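PDB 6I50: Sfrice_029225 from Spodoptera frugiperda, which probably acts as a trimeric cytokine of the tumour necrosis factor family, binding a TNF receptor to trigger signalling. Local coordinates for residues F3-T12 / M148-K159. Residues are numbered along the deposited sequence; the frame is centred on the assembly and turned at random.
Sequences FIAAHFHGNT and MQPEKSFIGLVK
P150 sits over one face of the H9 imidazole, its CB 3.5 Å from the ring centroid and only 8° off the normal, a CH-pi contact. The neighbouring H7 ring meets F154 obliquely, planes at 37°, with H7 CE1 3.5 Å from F154 CB; E151 O lies in plane at the F154 edge. On this same side, F3 has A5 CB over one face and V158 CG1 coming in obliquely. On the other side of the sheet, I155 O and L157 CD1 approach the edge of the F8 ring. H7 reaches F154 because its CG is anti to the backbone N (chi1 -180°), which carries the ring across G156, where no side chain intervenes.

Between these groups runs a regular antiparallel ladder. A6 pairs with L157 and F8 with I155 through two bonds each, the F8 N to I155 O bond being 2.8 Å. K159 N to I4 O closes one end, and G10 N to S153 O the other. One water continues the ladder from I4 N to K159 O; another joins H7 NE2, at 2.8 Å, to P150 O, while H7 ND1 bonds Y73 OH.

This is inner-sheet pairing of the TNF jelly roll, with H7 and F154 also packing against A125 and A124 of a neighbouring subunit. Buried H7, probably held in its rotation about chi2 by Y73 OH and the water, thus has polar partners within its own chain and packs against that subunit.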
loop_
_atom_site.group_PDB
_atom_site.type_symbol
_atom_site.label_atom_id
_atom_site.label_comp_id
_atom_site.label_asym_id
_atom_site.label_seq_id
_atom_site.Cartn_x
_atom_site.Cartn_y
_atom_site.Cartn_z
ATOM N N PHE A 3 11.791 -7.689 -16.808
ATOM C CA PHE A 3 10.833 -7.438 -15.732
ATOM C C PHE A 3 11.250 -8.324 -14.564
ATOM O O PHE A 3 10.817 -9.469 -14.441
ATOM C CB PHE A 3 9.414 -7.733 -16.204
ATOM C CG PHE A 3 8.344 -7.387 -15.203
ATOM C CD1 PHE A 3 8.366 -6.175 -14.531
ATOM C CD2 PHE A 3 7.291 -8.255 -14.974
ATOM C CE1 PHE A 3 7.365 -5.847 -13.631
ATOM C CE2 PHE A 3 6.290 -7.939 -14.073
ATOM C CZ PHE A 3 6.324 -6.732 -13.403
ATOM N N ILE A 4 12.124 -7.793 -13.711
ATOM C CA ILE A 4 12.665 -8.548 -12.576
ATOM C C ILE A 4 11.673 -8.367 -11.430
ATOM O O ILE A 4 11.778 -7.444 -10.622
ATOM C CB ILE A 4 14.079 -8.097 -12.220
ATOM C CG1 ILE A 4 14.986 -8.266 -13.447
ATOM C CG2 ILE A 4 14.625 -8.887 -11.032
ATOM C CD1 ILE A 4 16.427 -7.930 -13.195
ATOM N N ALA A 5 10.688 -9.264 -11.362
ATOM C CA ALA A 5 9.541 -9.069 -10.489
ATOM C C ALA A 5 8.869 -10.411 -10.251
ATOM O O ALA A 5 8.963 -11.318 -11.077
ATOM C CB ALA A 5 8.542 -8.080 -11.099
ATOM N N ALA A 6 8.177 -10.517 -9.122
ATOM C CA ALA A 6 7.470 -11.741 -8.772
ATOM C C ALA A 6 6.388 -11.416 -7.751
ATOM O O ALA A 6 6.524 -10.487 -6.951
ATOM C CB ALA A 6 8.428 -12.807 -8.220
ATOM N N HIS A 7 5.309 -12.197 -7.795
ATOM C CA HIS A 7 4.220 -12.093 -6.837
ATOM C C HIS A 7 3.911 -13.489 -6.322
ATOM O O HIS A 7 3.722 -14.410 -7.118
ATOM C CB HIS A 7 2.967 -11.480 -7.472
ATOM C CG HIS A 7 1.818 -11.342 -6.524
ATOM N ND1 HIS A 7 1.648 -10.237 -5.716
ATOM C CD2 HIS A 7 0.783 -12.171 -6.248
ATOM C CE1 HIS A 7 0.550 -10.386 -4.995
ATOM N NE2 HIS A 7 0.005 -11.549 -5.301
ATOM N N PHE A 8 3.898 -13.651 -5.003
ATOM C CA PHE A 8 3.592 -14.926 -4.365
ATOM C C PHE A 8 2.397 -14.722 -3.449
ATOM O O PHE A 8 2.368 -13.758 -2.675
ATOM C CB PHE A 8 4.792 -15.445 -3.568
ATOM C CG PHE A 8 6.073 -15.429 -4.342
ATOM C CD1 PHE A 8 6.387 -16.477 -5.192
ATOM C CD2 PHE A 8 6.947 -14.354 -4.247
ATOM C CE1 PHE A 8 7.565 -16.468 -5.922
ATOM C CE2 PHE A 8 8.130 -14.339 -4.968
ATOM C CZ PHE A 8 8.432 -15.398 -5.815
ATOM N N HIS A 9 1.417 -15.617 -3.519
ATOM C CA HIS A 9 0.212 -15.419 -2.728
ATOM C C HIS A 9 -0.128 -16.678 -1.941
ATOM O O HIS A 9 0.410 -17.762 -2.186
ATOM C CB HIS A 9 -0.985 -14.969 -3.599
ATOM C CG HIS A 9 -1.296 -15.876 -4.750
ATOM N ND1 HIS A 9 -1.767 -15.401 -5.955
ATOM C CD2 HIS A 9 -1.244 -17.224 -4.872
ATOM C CE1 HIS A 9 -1.973 -16.413 -6.778
ATOM N NE2 HIS A 9 -1.666 -17.532 -6.145
ATOM N N GLY A 10 -1.009 -16.508 -0.959
ATOM C CA GLY A 10 -1.365 -17.620 -0.097
ATOM C C GLY A 10 -2.103 -18.693 -0.875
ATOM O O GLY A 10 -3.001 -18.407 -1.669
ATOM N N ASN A 11 -1.722 -19.948 -0.633
ATOM C CA ASN A 11 -2.307 -21.065 -1.375
ATOM C C ASN A 11 -2.145 -22.330 -0.545
ATOM O O ASN A 11 -1.044 -22.883 -0.472
ATOM C CB ASN A 11 -1.643 -21.211 -2.740
ATOM C CG ASN A 11 -2.413 -22.127 -3.671
ATOM O OD1 ASN A 11 -3.237 -22.928 -3.234
ATOM N ND2 ASN A 11 -2.146 -22.010 -4.966
ATOM N N THR A 12 -3.238 -22.792 0.056
ATOM C CA THR A 12 -3.230 -23.980 0.900
ATOM C C THR A 12 -3.490 -25.270 0.126
ATOM O O THR A 12 -3.790 -26.295 0.746
ATOM C CB THR A 12 -4.265 -23.841 2.022
ATOM O OG1 THR A 12 -5.527 -23.449 1.467
ATOM C CG2 THR A 12 -3.817 -22.804 3.045
ATOM N N MET A 148 -4.708 -17.871 4.330
ATOM C CA MET A 148 -3.748 -17.963 3.233
ATOM C C MET A 148 -4.488 -18.316 1.944
ATOM O O MET A 148 -4.427 -19.429 1.417
ATOM C CB MET A 148 -2.653 -18.971 3.566
ATOM C CG MET A 148 -1.983 -18.715 4.910
ATOM S SD MET A 148 -1.496 -16.988 5.074
ATOM C CE MET A 148 -0.460 -16.855 3.652
ATOM N N GLN A 149 -5.211 -17.320 1.449
ATOM C CA GLN A 149 -5.941 -17.380 0.195
ATOM C C GLN A 149 -5.382 -16.305 -0.727
ATOM O O GLN A 149 -4.907 -15.270 -0.245
ATOM C CB GLN A 149 -7.448 -17.174 0.419
ATOM C CG GLN A 149 -8.074 -18.219 1.351
ATOM C CD GLN A 149 -9.498 -17.879 1.768
ATOM O OE1 GLN A 149 -9.850 -16.714 1.943
ATOM N NE2 GLN A 149 -10.324 -18.903 1.926
ATOM N N PRO A 150 -5.392 -16.527 -2.049
ATOM C CA PRO A 150 -4.565 -15.685 -2.932
ATOM C C PRO A 150 -4.927 -14.214 -2.882
ATOM O O PRO A 150 -4.040 -13.355 -2.948
ATOM C CB PRO A 150 -4.827 -16.280 -4.324
ATOM C CG PRO A 150 -5.329 -17.650 -4.073
ATOM C CD PRO A 150 -6.094 -17.586 -2.792
ATOM N N GLU A 151 -6.212 -13.899 -2.780
ATOM C CA GLU A 151 -6.637 -12.510 -2.734
ATOM C C GLU A 151 -6.425 -11.867 -1.368
ATOM O O GLU A 151 -6.525 -10.639 -1.262
ATOM C CB GLU A 151 -8.111 -12.412 -3.140
ATOM C CG GLU A 151 -9.110 -12.832 -2.055
ATOM C CD GLU A 151 -9.309 -14.331 -1.942
ATOM O OE1 GLU A 151 -8.617 -15.109 -2.641
ATOM O OE2 GLU A 151 -10.182 -14.736 -1.145
ATOM N N LYS A 152 -6.119 -12.650 -0.333
ATOM C CA LYS A 152 -6.058 -12.137 1.034
ATOM C C LYS A 152 -4.637 -11.917 1.547
ATOM O O LYS A 152 -4.384 -10.925 2.238
ATOM C CB LYS A 152 -6.804 -13.089 1.980
ATOM C CG LYS A 152 -8.314 -13.101 1.757
ATOM C CD LYS A 152 -9.050 -13.765 2.914
ATOM C CE LYS A 152 -10.560 -13.602 2.772
ATOM N NZ LYS A 152 -11.114 -14.413 1.645
ATOM N N SER A 153 -3.699 -12.812 1.240
ATOM C CA SER A 153 -2.347 -12.740 1.789
ATOM C C SER A 153 -1.333 -12.963 0.678
ATOM O O SER A 153 -1.515 -13.854 -0.155
ATOM C CB SER A 153 -2.136 -13.778 2.906
ATOM O OG SER A 153 -3.011 -13.540 4.002
ATOM N N PHE A 154 -0.269 -12.155 0.662
ATOM C CA PHE A 154 0.678 -12.227 -0.447
ATOM C C PHE A 154 1.938 -11.434 -0.119
ATOM O O PHE A 154 1.969 -10.626 0.812
ATOM C CB PHE A 154 0.051 -11.706 -1.746
ATOM C CG PHE A 154 -0.711 -10.413 -1.581
ATOM C CD1 PHE A 154 -0.048 -9.194 -1.577
ATOM C CD2 PHE A 154 -2.092 -10.419 -1.449
ATOM C CE1 PHE A 154 -0.746 -8.008 -1.427
ATOM C CE2 PHE A 154 -2.795 -9.235 -1.301
ATOM C CZ PHE A 154 -2.120 -8.025 -1.300
ATOM N N ILE A 155 2.975 -11.666 -0.924
ATOM C CA ILE A 155 4.216 -10.896 -0.883
ATOM C C ILE A 155 4.731 -10.782 -2.312
ATOM O O ILE A 155 4.744 -11.765 -3.057
ATOM C CB ILE A 155 5.281 -11.530 0.041
ATOM C CG1 ILE A 155 6.620 -10.796 -0.089
ATOM C CG2 ILE A 155 5.467 -13.020 -0.249
ATOM C CD1 ILE A 155 7.646 -11.198 0.959
ATOM N N GLY A 156 5.089 -9.568 -2.717
ATOM C CA GLY A 156 5.540 -9.339 -4.072
ATOM C C GLY A 156 6.628 -8.288 -4.093
ATOM O O GLY A 156 6.810 -7.526 -3.137
ATOM N N LEU A 157 7.374 -8.275 -5.193
ATOM C CA LEU A 157 8.441 -7.303 -5.340
ATOM C C LEU A 157 8.704 -7.058 -6.813
ATOM O O LEU A 157 8.584 -7.962 -7.646
ATOM C CB LEU A 157 9.752 -7.724 -4.654
ATOM C CG LEU A 157 10.175 -9.121 -4.184
ATOM C CD1 LEU A 157 9.737 -10.255 -5.091
ATOM C CD2 LEU A 157 11.690 -9.132 -4.026
ATOM N N VAL A 158 9.084 -5.817 -7.109
ATOM C CA VAL A 158 9.355 -5.357 -8.462
ATOM C C VAL A 158 10.649 -4.564 -8.412
ATOM O O VAL A 158 10.734 -3.559 -7.698
ATOM C CB VAL A 158 8.214 -4.483 -9.017
ATOM C CG1 VAL A 158 8.541 -4.028 -10.437
ATOM C CG2 VAL A 158 6.872 -5.214 -8.968
ATOM N N LYS A 159 11.648 -4.988 -9.179
ATOM C CA LYS A 159 12.869 -4.196 -9.243
ATOM C C LYS A 159 12.607 -2.901 -10.002
ATOM O O LYS A 159 12.069 -2.915 -11.115
ATOM C CB LYS A 159 13.997 -4.980 -9.900
ATOM C CG LYS A 159 15.333 -4.257 -9.808
ATOM C CD LYS A 159 16.430 -5.020 -10.513
ATOM C CE LYS A 159 17.680 -4.170 -10.605
ATOM N NZ LYS A 159 18.252 -4.201 -11.970
HETATM O O HOH W 1 12.465 -4.764 -13.385
HETATM O O HOH W 2 -2.735 -11.816 -4.621
HETATM O O HOH W 3 -5.614 -21.278 -0.216
#